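Local coordinates for protein transcription regulator AmtR (Mycobacterium smegmatis, PDB 5E57) that probably acts as a TetR-family transcription factor, binding regulatory DNA through a helix-turn-helix motif and taking part in nitrogen regulation, at residues I177-L182 / G189-L194; L75-P80 / A199-V204. All blocks are in the same frame, centred on the assembly; numbering follows the deposited sequence.

Interaction 1 (I177-L182 / G189-L194)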
ATOM      1  N   ILE A 177       9.738   8.581   4.456  1.00 20.43           N
ATOM      2  CA  ILE A 177       8.311   8.621   4.500  1.00 23.95           C
ATOM      3  C   ILE A 177       7.803   9.881   5.254  1.00 22.24           C
ATOM      4  O   ILE A 177       6.836  10.485   4.844  1.00 21.94           O
ATOM      5  CB  ILE A 177       7.793   7.347   5.203  1.00 22.84           C
ATOM      6  CG1 ILE A 177       8.051   6.145   4.285  1.00 23.81           C
ATOM      7  CG2 ILE A 177       6.317   7.476   5.578  1.00 23.00           C
ATOM      8  CD1 ILE A 177       7.109   6.083   3.129  1.00 23.47           C
ATOM      9  N   GLY A 178       8.494  10.212   6.338  1.00 19.48           N
ATOM     10  CA  GLY A 178       8.206  11.354   7.142  1.00 21.37           C
ATOM     11  C   GLY A 178       8.301  12.611   6.328  1.00 21.90           C
ATOM     12  O   GLY A 178       7.393  13.409   6.361  1.00 22.78           O
ATOM     13  N   GLU A 179       9.370  12.763   5.536  1.00 20.24           N
ATOM     14  CA  GLU A 179       9.447  13.949   4.701  1.00 23.39           C
ATOM     15  C   GLU A 179       8.310  14.036   3.624  1.00 22.18           C
ATOM     16  O   GLU A 179       7.706  15.083   3.441  1.00 20.10           O
ATOM     17  CB  GLU A 179      10.813  14.038   4.021  1.00 24.32           C
ATOM     18  CG  GLU A 179      10.821  15.297   3.177  1.00 31.03           C
ATOM     19  CD  GLU A 179      12.210  15.751   2.740  1.00 34.42           C
ATOM     20  OE1 GLU A 179      13.239  15.226   3.282  1.00 28.53           O
ATOM     21  OE2 GLU A 179      12.187  16.632   1.836  1.00 36.66           O
ATOM     22  N   GLY A 180       8.070  12.928   2.929  1.00 21.92           N
ATOM     23  CA  GLY A 180       7.024  12.865   1.938  1.00 21.72           C
ATOM     24  C   GLY A 180       5.650  13.166   2.475  1.00 22.05           C
ATOM     25  O   GLY A 180       4.866  13.841   1.807  1.00 22.12           O
ATOM     26  N   ALA A 181       5.356  12.646   3.668  1.00 20.41           N
ATOM     27  CA  ALA A 181       4.029  12.776   4.231  1.00 23.05           C
ATOM     28  C   ALA A 181       3.737  14.224   4.542  1.00 23.94           C
ATOM     29  O   ALA A 181       2.614  14.676   4.357  1.00 26.53           O
ATOM     30  CB  ALA A 181       3.895  11.936   5.488  1.00 26.06           C
ATOM     31  N   LEU A 182       4.768  14.965   4.922  1.00 23.96           N
ATOM     32  CA  LEU A 182       4.696  16.407   5.044  1.00 23.06           C
ATOM     33  C   LEU A 182       4.720  17.215   3.745  1.00 25.30           C
ATOM     34  O   LEU A 182       3.900  18.155   3.603  1.00 24.96           O
ATOM     35  CB  LEU A 182       5.707  16.859   6.116  1.00 26.06           C
ATOM     36  CG  LEU A 182       4.793  16.465   7.331  1.00 32.25           C
ATOM     37  CD1 LEU A 182       5.259  15.329   8.195  1.00 30.39           C
ATOM     38  CD2 LEU A 182       4.307  17.675   8.103  1.00 32.68           C
ATOM     39  N   GLY A 189       8.658  23.783   5.260  1.00 38.49           N
ATOM     40  CA  GLY A 189       9.520  24.278   6.304  1.00 38.89           C
ATOM     41  C   GLY A 189      10.883  23.630   6.331  1.00 35.72           C
ATOM     42  O   GLY A 189      11.363  23.158   5.312  1.00 39.73           O
ATOM     43  N   ASP A 190      11.481  23.557   7.512  1.00 34.15           N
ATOM     44  CA  ASP A 190      12.871  23.093   7.658  1.00 37.88           C
ATOM     45  C   ASP A 190      12.970  21.646   8.126  1.00 31.30           C
ATOM     46  O   ASP A 190      12.857  21.371   9.323  1.00 32.85           O
ATOM     47  CB  ASP A 190      13.597  23.983   8.676  1.00 40.85           C
ATOM     48  CG  ASP A 190      14.995  23.463   9.054  1.00 47.74           C
ATOM     49  OD1 ASP A 190      15.625  24.112   9.916  1.00 56.47           O
ATOM     50  OD2 ASP A 190      15.478  22.425   8.533  1.00 45.69           O
ATOM     51  N   PHE A 191      13.302  20.737   7.214  1.00 30.26           N
ATOM     52  CA  PHE A 191      13.217  19.311   7.524  1.00 30.04           C
ATOM     53  C   PHE A 191      14.269  18.807   8.403  1.00 29.67           C
ATOM     54  O   PHE A 191      14.070  17.831   9.087  1.00 32.06           O
ATOM     55  CB  PHE A 191      13.162  18.471   6.260  1.00 35.67           C
ATOM     56  CG  PHE A 191      11.875  18.633   5.508  1.00 34.22           C
ATOM     57  CD1 PHE A 191      10.765  17.893   5.862  1.00 34.64           C
ATOM     58  CD2 PHE A 191      11.768  19.557   4.498  1.00 37.11           C
ATOM     59  CE1 PHE A 191       9.574  18.049   5.208  1.00 33.36           C
ATOM     60  CE2 PHE A 191      10.572  19.712   3.817  1.00 38.81           C
ATOM     61  CZ  PHE A 191       9.479  18.937   4.162  1.00 37.05           C
ATOM     62  N   ALA A 192      15.407  19.473   8.464  1.00 29.51           N
ATOM     63  CA  ALA A 192      16.413  19.075   9.456  1.00 30.37           C
ATOM     64  C   ALA A 192      15.954  19.388  10.876  1.00 30.61           C
ATOM     65  O   ALA A 192      16.004  18.552  11.821  1.00 32.40           O
ATOM     66  CB  ALA A 192      17.720  19.799   9.172  1.00 35.59           C
ATOM     67  N   GLU A 193      15.508  20.612  11.062  1.00 31.73           N
ATOM     68  CA  GLU A 193      14.927  20.981  12.364  1.00 35.05           C
ATOM     69  C   GLU A 193      13.782  20.005  12.781  1.00 30.70           C
ATOM     70  O   GLU A 193      13.720  19.539  13.912  1.00 31.02           O
ATOM     71  CB  GLU A 193      14.405  22.439  12.300  1.00 39.54           C
ATOM     72  CG  GLU A 193      13.788  22.963  13.586  1.00 47.69           C
ATOM     73  CD  GLU A 193      12.345  22.510  13.766  1.00 59.02           C
ATOM     74  OE1 GLU A 193      11.739  22.032  12.764  1.00 68.07           O
ATOM     75  OE2 GLU A 193      11.815  22.616  14.901  1.00 67.88           O
ATOM     76  N   LEU A 194      12.864  19.761  11.847  1.00 28.93           N
ATOM     77  CA  LEU A 194      11.737  18.900  12.077  1.00 29.67           C
ATOM     78  C   LEU A 194      12.233  17.502  12.481  1.00 28.92           C
ATOM     79  O   LEU A 194      11.841  16.941  13.539  1.00 27.11           O
ATOM     80  CB  LEU A 194      10.871  18.892  10.813  1.00 30.96           C
ATOM     81  CG  LEU A 194       9.591  18.053  10.858  1.00 34.56           C
ATOM     82  CD1 LEU A 194       8.713  18.498  12.023  1.00 35.17           C
ATOM     83  CD2 LEU A 194       8.781  18.150   9.574  1.00 35.37           C
TER
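Glu179 carries CG anti to its own nitrogen (chi1 -180°) and Phe191 holds CG beside its backbone N, opposite the carbonyl carbon, and these two settings lay the glutamate chain over one face of the phenyl ring. The two side chains cross at about a right angle. Glu179 CG stands 3.9 Å from the centroid of the Phe191 ring and 22° off its normal, which meets the geometry of a CH-pi contact; the nearest ring atom is Phe191 CE1, 3.6 Å from Glu179 CG. Further along the same side chain the carboxylate stacks over the same ring, the planes 16° apart, with Glu179 OE2 4.0 Å from Phe191 CD2. Leu182 approaches differently: its CB meets the ring edge near the ring plane, 4.1 Å from Phe191 CE1. Phe187, from the connection between the helices, adds an edge-to-face partner to Phe191.

The contact joins helices 173-183 and 191-202 on the two sides of the short connection between them. The second begins with Asp190 as N-cap, where Asp190 OD2 accepts from Glu193 N at 3.1 Å, and Phe191 follows directly. Pro145 of the second subunit packs on Glu179.

No hydrogen bond crosses between the segments; the glutamate's methylene serves as the apolar surface, while its OE2 forms a salt bridge with Arg183, which probably offsets the cost of holding a carboxylate against an aromatic face.

Interaction 2 (L75-P80 / A199-V204)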
ATOM      1  N   LEU A  75      -3.169  14.066  19.505  1.00 23.33           N
ATOM      2  CA  LEU A  75      -4.399  14.849  19.229  1.00 26.80           C
ATOM      3  C   LEU A  75      -4.766  15.750  20.420  1.00 28.42           C
ATOM      4  O   LEU A  75      -5.397  16.790  20.225  1.00 29.92           O
ATOM      5  CB  LEU A  75      -5.573  13.949  18.878  1.00 27.31           C
ATOM      6  CG  LEU A  75      -5.475  13.323  17.477  1.00 27.27           C
ATOM      7  CD1 LEU A  75      -6.588  12.292  17.322  1.00 27.75           C
ATOM      8  CD2 LEU A  75      -5.527  14.383  16.394  1.00 28.46           C
ATOM      9  N   GLY A  76      -4.274  15.394  21.611  1.00 27.38           N
ATOM     10  CA  GLY A  76      -4.613  16.107  22.861  1.00 29.82           C
ATOM     11  C   GLY A  76      -3.657  17.250  23.128  1.00 27.28           C
ATOM     12  O   GLY A  76      -3.844  18.006  24.069  1.00 24.15           O
ATOM     13  N   GLU A  77      -2.644  17.393  22.285  1.00 23.10           N
ATOM     14  CA  GLU A  77      -1.598  18.396  22.491  1.00 26.39           C
ATOM     15  C   GLU A  77      -1.962  19.714  21.814  1.00 28.47           C
ATOM     16  O   GLU A  77      -2.796  19.756  20.908  1.00 26.04           O
ATOM     17  CB  GLU A  77      -0.251  17.897  21.956  1.00 24.02           C
ATOM     18  CG  GLU A  77       0.220  16.632  22.631  1.00 23.08           C
ATOM     19  CD  GLU A  77       1.572  16.095  22.097  1.00 24.45           C
ATOM     20  OE1 GLU A  77       2.227  16.750  21.251  1.00 19.44           O
ATOM     21  OE2 GLU A  77       1.962  15.022  22.556  1.00 20.41           O
ATOM     22  N   SER A  78      -1.355  20.789  22.307  1.00 28.76           N
ATOM     23  CA  SER A  78      -1.525  22.131  21.721  1.00 34.31           C
ATOM     24  C   SER A  78      -0.247  22.357  20.918  1.00 36.09           C
ATOM     25  O   SER A  78       0.703  21.592  21.017  1.00 35.32           O
ATOM     26  CB  SER A  78      -1.681  23.228  22.807  1.00 32.32           C
ATOM     27  N   GLY A  79      -0.202  23.373  20.094  1.00 36.38           N
ATOM     28  CA  GLY A  79       1.043  23.580  19.353  1.00 37.06           C
ATOM     29  C   GLY A  79       0.997  23.020  17.947  1.00 33.41           C
ATOM     30  O   GLY A  79       0.054  22.373  17.573  1.00 31.04           O
ATOM     31  N   PRO A  80       2.017  23.333  17.154  1.00 35.37           N
ATOM     32  CA  PRO A  80       1.942  23.104  15.723  1.00 33.65           C
ATOM     33  C   PRO A  80       1.635  21.620  15.351  1.00 27.03           C
ATOM     34  O   PRO A  80       2.118  20.666  15.999  1.00 27.57           O
ATOM     35  CB  PRO A  80       3.318  23.566  15.217  1.00 33.31           C
ATOM     36  CG  PRO A  80       4.171  23.840  16.423  1.00 36.82           C
ATOM     37  CD  PRO A  80       3.253  24.041  17.563  1.00 36.22           C
ATOM     38  N   ALA A 199      13.231  13.261  16.465  1.00 27.92           N
ATOM     39  CA  ALA A 199      14.292  12.397  17.100  1.00 27.19           C
ATOM     40  C   ALA A 199      14.225  12.534  18.594  1.00 27.22           C
ATOM     41  O   ALA A 199      14.126  11.589  19.347  1.00 25.94           O
ATOM     42  CB  ALA A 199      15.631  12.852  16.623  1.00 30.13           C
ATOM     43  N   SER A 200      14.188  13.781  18.999  1.00 28.65           N
ATOM     44  CA  SER A 200      14.038  14.133  20.399  1.00 31.31           C
ATOM     45  C   SER A 200      12.772  13.567  21.090  1.00 29.04           C
ATOM     46  O   SER A 200      12.841  12.853  22.116  1.00 26.26           O
ATOM     47  CB  SER A 200      14.035  15.650  20.463  1.00 35.01           C
ATOM     48  OG  SER A 200      13.971  16.068  21.799  1.00 41.30           O
ATOM     49  N   ARG A 201      11.606  13.858  20.497  1.00 29.66           N
ATOM     50  CA  ARG A 201      10.321  13.382  21.047  1.00 27.72           C
ATOM     51  C   ARG A 201      10.285  11.863  21.198  1.00 26.35           C
ATOM     52  O   ARG A 201       9.710  11.316  22.137  1.00 22.59           O
ATOM     53  CB  ARG A 201       9.166  13.807  20.100  1.00 28.22           C
ATOM     54  CG  ARG A 201       8.890  15.289  20.112  1.00 29.38           C
ATOM     55  CD  ARG A 201       7.412  15.579  19.960  1.00 28.95           C
ATOM     56  NE  ARG A 201       6.639  14.893  21.021  1.00 31.56           N
ATOM     57  CZ  ARG A 201       5.346  15.110  21.232  1.00 30.50           C
ATOM     58  NH1 ARG A 201       4.694  15.996  20.491  1.00 26.08           N
ATOM     59  NH2 ARG A 201       4.710  14.408  22.164  1.00 31.20           N
ATOM     60  N   LEU A 202      10.883  11.182  20.223  1.00 27.28           N
ATOM     61  CA  LEU A 202      10.821   9.730  20.166  1.00 29.36           C
ATOM     62  C   LEU A 202      11.983   9.031  20.911  1.00 28.93           C
ATOM     63  O   LEU A 202      11.922   7.848  21.178  1.00 25.60           O
ATOM     64  CB  LEU A 202      10.734   9.278  18.692  1.00 29.60           C
ATOM     65  CG  LEU A 202       9.457   9.712  17.952  1.00 29.88           C
ATOM     66  CD1 LEU A 202       9.399   9.060  16.595  1.00 27.21           C
ATOM     67  CD2 LEU A 202       8.228   9.315  18.793  1.00 30.04           C
ATOM     68  N   GLY A 203      12.999   9.762  21.306  1.00 32.83           N
ATOM     69  CA  GLY A 203      14.149   9.117  21.984  1.00 34.16           C
ATOM     70  C   GLY A 203      15.011   8.312  21.027  1.00 33.96           C
ATOM     71  O   GLY A 203      15.436   7.240  21.358  1.00 42.21           O
ATOM     72  N   VAL A 204      15.280   8.840  19.847  1.00 32.60           N
ATOM     73  CA  VAL A 204      16.064   8.118  18.853  1.00 36.22           C
ATOM     74  C   VAL A 204      17.011   9.073  18.098  1.00 35.93           C
ATOM     75  O   VAL A 204      16.895  10.301  18.223  1.00 38.48           O
ATOM     76  CB  VAL A 204      15.131   7.399  17.811  1.00 30.31           C
ATOM     77  CG1 VAL A 204      14.159   6.465  18.480  1.00 32.43           C
ATOM     78  CG2 VAL A 204      14.372   8.413  16.962  1.00 32.53           C
TER
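Glu77 and Arg201 reach for each other from opposite directions and join their charged groups end-on. The guanidinium uses its two terminal nitrogens, one for each carboxylate oxygen: Arg201 NH1 lies 2.7 Å from Glu77 OE1, and Arg201 NH2 lies 2.8 Å from Glu77 OE2. The N-H...O angles of 164° and 174° show that both bonds are close to straight. Each oxygen accepts through its syn lone pair, the one on the side of the other oxygen, and both oxygens lie in the guanidinium plane. In keeping with this, the two flat groups are nearly coplanar, with 20° between their planes, and Glu77 CD sits at the guanidinium edge. Such a bidentate salt bridge restricts rotation of both groups, since a twist of either would bend two bonds at once.

The alpha carbons of the pair are 13.0 Å apart, a span bridged entirely by side chain. Glu77 is extended beyond CG, whereas Arg201 bends at chi2 and again at chi3 before presenting its tip.

In the all-helical ligand-binding part of this TetR-family fold, the bridge connects the loop between helices 65-75 and 82-98 to the last turn of helix 191-202. That helix ends in a Schellman motif: Gly203 has positive phi, and Gly203 N and Val204 N bond back to Ser200 O and Ala199 O, the latter pair 3.0 Å apart. Arg201 therefore projects from the turn immediately before the chain leaves the helix.

Arg84 of helix 82-98 touches both Glu77 and Arg201, and its NE donates a hydrogen bond to the carbonyl oxygen of Pro80. The contact lies at the surface, where Arg201 is exposed and Glu77 only partly so.

From the N terminus, the chain passes the predicted helix-turn-helix region before reaching residues 75-80, the loop leading into helix 82-98. Interaction 2 closes a long loop there, with 118 intervening residues, when helix 191-202 returns near the C terminus. Interaction 1 is nested inside it: helix 173-183 is followed by a seven-residue connection, and the chain comes back onto it at the start of helix 191-202. Both contacts therefore share that last helix, one at its beginning and the other in its last turn. Their centres are 14 Å apart, and their nearest atoms, about 5 Å apart, do not touch. Helix 82-98 lies beside both, touching Leu182, Leu194, Glu77 and Arg201.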